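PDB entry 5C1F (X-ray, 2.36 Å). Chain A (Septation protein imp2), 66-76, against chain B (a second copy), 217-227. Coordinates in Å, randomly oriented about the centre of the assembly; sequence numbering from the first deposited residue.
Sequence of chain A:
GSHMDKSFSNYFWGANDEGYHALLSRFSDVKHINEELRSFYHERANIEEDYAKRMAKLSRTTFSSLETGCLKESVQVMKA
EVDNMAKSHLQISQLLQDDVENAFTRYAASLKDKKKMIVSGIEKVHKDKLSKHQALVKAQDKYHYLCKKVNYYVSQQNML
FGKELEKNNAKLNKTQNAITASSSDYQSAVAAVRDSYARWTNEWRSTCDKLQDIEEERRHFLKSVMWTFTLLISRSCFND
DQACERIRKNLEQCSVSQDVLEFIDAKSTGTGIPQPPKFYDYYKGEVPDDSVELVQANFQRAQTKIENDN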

# COMPACT_ATOMS: atom_id res chain seq x y z
N LEU A 66 28.72 6.23 -5.76
CA LEU A 66 29.08 7.45 -6.49
C LEU A 66 28.65 8.72 -5.77
O LEU A 66 29.25 9.78 -5.96
N GLU A 67 27.62 8.62 -4.93
CA GLU A 67 27.17 9.78 -4.17
C GLU A 67 28.07 9.98 -2.96
O GLU A 67 28.70 9.03 -2.48
N THR A 68 28.16 11.22 -2.48
CA THR A 68 29.04 11.55 -1.36
C THR A 68 28.33 12.42 -0.33
O THR A 68 27.22 12.89 -0.56
N GLY A 69 28.98 12.63 0.82
CA GLY A 69 28.53 13.59 1.81
C GLY A 69 27.21 13.26 2.48
O GLY A 69 26.83 12.10 2.60
N CYS A 70 26.52 14.30 2.93
CA CYS A 70 25.25 14.10 3.62
C CYS A 70 24.14 13.74 2.63
O CYS A 70 23.12 13.17 3.02
N LEU A 71 24.34 14.06 1.36
CA LEU A 71 23.37 13.71 0.33
C LEU A 71 23.29 12.19 0.17
O LEU A 71 22.20 11.64 0.01
N LYS A 72 24.44 11.52 0.22
CA LYS A 72 24.47 10.06 0.20
C LYS A 72 23.77 9.50 1.44
O LYS A 72 23.05 8.51 1.36
N GLU A 73 23.99 10.15 2.58
CA GLU A 73 23.35 9.73 3.82
C GLU A 73 21.84 9.86 3.73
O GLU A 73 21.11 8.99 4.20
N SER A 74 21.38 10.94 3.12
CA SER A 74 19.95 11.18 2.96
C SER A 74 19.29 10.09 2.13
O SER A 74 18.18 9.65 2.45
N VAL A 75 19.96 9.64 1.08
CA VAL A 75 19.44 8.55 0.27
C VAL A 75 19.38 7.27 1.11
O VAL A 75 18.44 6.48 1.00
N GLN A 76 20.38 7.08 1.96
CA GLN A 76 20.39 5.91 2.83
C GLN A 76 19.29 5.99 3.88
O GLN A 76 18.60 5.01 4.13
N GLU B 217 23.84 22.97 -7.92
CA GLU B 217 22.50 22.82 -8.48
C GLU B 217 21.97 21.40 -8.32
O GLU B 217 20.81 21.18 -7.98
N ARG B 218 22.85 20.43 -8.58
CA ARG B 218 22.50 19.02 -8.53
C ARG B 218 22.04 18.59 -7.13
O ARG B 218 21.02 17.92 -6.98
N ARG B 219 22.80 18.99 -6.11
CA ARG B 219 22.49 18.58 -4.75
C ARG B 219 21.22 19.24 -4.23
O ARG B 219 20.46 18.63 -3.48
N HIS B 220 20.98 20.49 -4.63
CA HIS B 220 19.75 21.18 -4.27
C HIS B 220 18.56 20.50 -4.94
O HIS B 220 17.47 20.41 -4.37
N PHE B 221 18.78 20.02 -6.16
CA PHE B 221 17.73 19.37 -6.93
C PHE B 221 17.32 18.03 -6.31
O PHE B 221 16.13 17.79 -6.07
N LEU B 222 18.30 17.17 -6.05
CA LEU B 222 18.02 15.84 -5.50
C LEU B 222 17.33 15.92 -4.14
O LEU B 222 16.44 15.13 -3.85
N LYS B 223 17.75 16.88 -3.32
CA LYS B 223 17.09 17.10 -2.02
C LYS B 223 15.64 17.53 -2.22
O LYS B 223 14.75 17.07 -1.50
N SER B 224 15.41 18.40 -3.20
CA SER B 224 14.08 18.91 -3.49
C SER B 224 13.13 17.78 -3.92
O SER B 224 11.99 17.72 -3.48
N VAL B 225 13.62 16.89 -4.78
CA VAL B 225 12.80 15.79 -5.27
C VAL B 225 12.51 14.78 -4.16
O VAL B 225 11.41 14.24 -4.07
N MET B 226 13.51 14.52 -3.31
CA MET B 226 13.29 13.65 -2.16
C MET B 226 12.27 14.29 -1.22
O MET B 226 11.39 13.61 -0.69
N TRP B 227 12.40 15.60 -1.01
CA TRP B 227 11.46 16.33 -0.18
C TRP B 227 10.04 16.16 -0.71
O TRP B 227 9.12 15.85 0.04

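The contact is organised around one acid and two consecutive arginines. E67(A) leaves its backbone sideways, but its t, p rotamer brings the carboxylate to chain B, where R218(B) meets it squarely: NH1 of R218(B) donates to OE1 of E67(A) at 2.8 Å and NH2 of R218(B) to OE2 of E67(A), also at 2.8 Å. Both bonds are nearly straight, so the salt bridge is two-pronged, with OE1 near the guanidinium plane. OE2 of E67(A) also accepts from the backbone N of T68(A) at 3.1 Å, which helps hold the carboxylate in place.

R219(B) plays a different part. Its chain, m then t, t, extends to T68(A), where NH2 of R219(B) donates to OG1 of T68(A) at 2.7 Å and NH1 of R219(B) to O of T68(A) at 3.1 Å. The same carbonyl accepts a backbone hydrogen bond from N of K72(A). E67(A) adds only charge here: its OE2 lies over one face of the guanidinium, 3.6 Å from NH1 of R219(B), in a long salt bridge; the oxygen lies well out of the guanidinium plane and no N-H points at it.

Next to these polar groups, L71(A) is the central knob. It points toward chain B in the t, p rotamer and sits among R218(B), R219(B), L222(B) and K223(B). Its CD2 lies 3.9 Å from CD1 of L222(B), and its CD1 lies 3.9 Å from CG of K223(B), so the lysine contributes its aliphatic stem.

One turn on, the contact thins. M226(B), pointing toward chain A with chi1 at -82°, brings its CE to 3.5 Å from O of S74(A) and its SD to 4.2 Å from CG2 of V75(A), whose chi1 is t. The flexible thioether thus fills space between helices running nearly parallel, their axes 10.9 Å apart at closest approach.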

# COMPACT_ATOMS: atom_id res chain seq x y z
CB LEU A 66 28.47 7.42 -7.89
CG LEU A 66 29.00 6.32 -8.82
CD1 LEU A 66 28.20 6.28 -10.11
CD2 LEU A 66 30.48 6.54 -9.11
CB GLU A 67 25.71 9.61 -3.74
CG GLU A 67 25.04 10.91 -3.31
CD GLU A 67 25.14 12.00 -4.36
OE1 GLU A 67 24.24 12.10 -5.22
OE2 GLU A 67 26.14 12.76 -4.33
CB THR A 68 30.32 12.29 -1.83
OG1 THR A 68 29.97 13.59 -2.30
CG2 THR A 68 31.02 11.52 -2.94
CB CYS A 70 24.87 15.35 4.43
SG CYS A 70 24.48 16.84 3.47
CB LEU A 71 23.71 14.38 -1.01
CG LEU A 71 22.74 14.17 -2.17
CD1 LEU A 71 21.32 14.57 -1.79
CD2 LEU A 71 23.19 14.94 -3.40
CB LYS A 72 25.91 9.55 0.13
CG LYS A 72 26.02 8.03 0.02
CD LYS A 72 27.46 7.56 0.10
CE LYS A 72 27.56 6.03 0.01
NZ LYS A 72 28.97 5.55 0.01
CB GLU A 73 23.88 10.55 5.00
CG GLU A 73 25.33 10.25 5.36
CD GLU A 73 25.84 11.08 6.52
OE1 GLU A 73 25.15 12.05 6.92
OE2 GLU A 73 26.94 10.78 7.03
CB SER A 74 19.71 12.54 2.31
OG SER A 74 20.12 13.59 3.17
CB VAL A 75 20.29 8.32 -0.99
CG1 VAL A 75 19.75 7.15 -1.80
CG2 VAL A 75 20.33 9.58 -1.84
CB GLN A 76 21.76 5.76 3.49
CG GLN A 76 22.83 5.33 2.52
CD GLN A 76 24.18 5.15 3.18
OE1 GLN A 76 24.39 5.55 4.32
NE2 GLN A 76 25.11 4.53 2.45
CB GLU B 217 22.51 23.19 -9.97
CG GLU B 217 21.51 24.26 -10.36
CD GLU B 217 21.51 24.51 -11.86
OE1 GLU B 217 22.60 24.48 -12.48
OE2 GLU B 217 20.41 24.73 -12.42
CB ARG B 218 23.69 18.17 -8.97
CG ARG B 218 23.39 16.69 -9.08
CD ARG B 218 24.68 15.90 -9.25
NE ARG B 218 25.48 15.91 -8.04
CZ ARG B 218 25.48 14.93 -7.14
NH1 ARG B 218 24.71 13.87 -7.32
NH2 ARG B 218 26.24 15.02 -6.05
CB ARG B 219 23.67 18.90 -3.82
CG ARG B 219 24.91 18.08 -4.16
CD ARG B 219 25.98 18.11 -3.08
NE ARG B 219 27.14 17.34 -3.52
CZ ARG B 219 27.47 16.14 -3.06
NH1 ARG B 219 26.76 15.56 -2.11
NH2 ARG B 219 28.54 15.52 -3.55
CB HIS B 220 19.81 22.65 -4.68
CG HIS B 220 20.66 23.49 -3.77
ND1 HIS B 220 20.34 23.72 -2.46
CD2 HIS B 220 21.81 24.17 -4.02
CE1 HIS B 220 21.28 24.50 -1.92
NE2 HIS B 220 22.17 24.78 -2.84
CB PHE B 221 18.19 19.16 -8.37
CG PHE B 221 17.32 18.22 -9.15
CD1 PHE B 221 16.10 18.63 -9.64
CD2 PHE B 221 17.73 16.92 -9.40
CE1 PHE B 221 15.29 17.77 -10.36
CE2 PHE B 221 16.93 16.05 -10.12
CZ PHE B 221 15.71 16.48 -10.60
CB LEU B 222 19.30 15.01 -5.40
CG LEU B 222 19.94 14.62 -6.74
CD1 LEU B 222 21.16 13.73 -6.54
CD2 LEU B 222 18.93 13.93 -7.63
CB LYS B 223 17.84 18.15 -1.21
CG LYS B 223 19.19 17.69 -0.67
CD LYS B 223 19.90 18.82 0.05
CE LYS B 223 19.02 19.44 1.13
NZ LYS B 223 19.67 20.61 1.79
CB SER B 224 14.15 19.98 -4.57
OG SER B 224 12.86 20.45 -4.91
CB VAL B 225 13.46 15.07 -6.47
CG1 VAL B 225 12.57 13.95 -6.98
CG2 VAL B 225 13.74 16.06 -7.59
CB MET B 226 14.60 13.38 -1.41
CG MET B 226 15.44 12.27 -2.01
SD MET B 226 16.78 11.73 -0.94
CE MET B 226 15.96 11.74 0.65
CB TRP B 227 11.83 17.81 -0.12
CG TRP B 227 11.08 18.55 0.93
CD1 TRP B 227 9.85 19.12 0.82
CD2 TRP B 227 11.51 18.80 2.28
NE1 TRP B 227 9.48 19.71 2.00
CE2 TRP B 227 10.49 19.53 2.91
CE3 TRP B 227 12.67 18.49 3.00
CZ2 TRP B 227 10.58 19.95 4.24
CZ3 TRP B 227 12.76 18.90 4.32
CH2 TRP B 227 11.73 19.62 4.92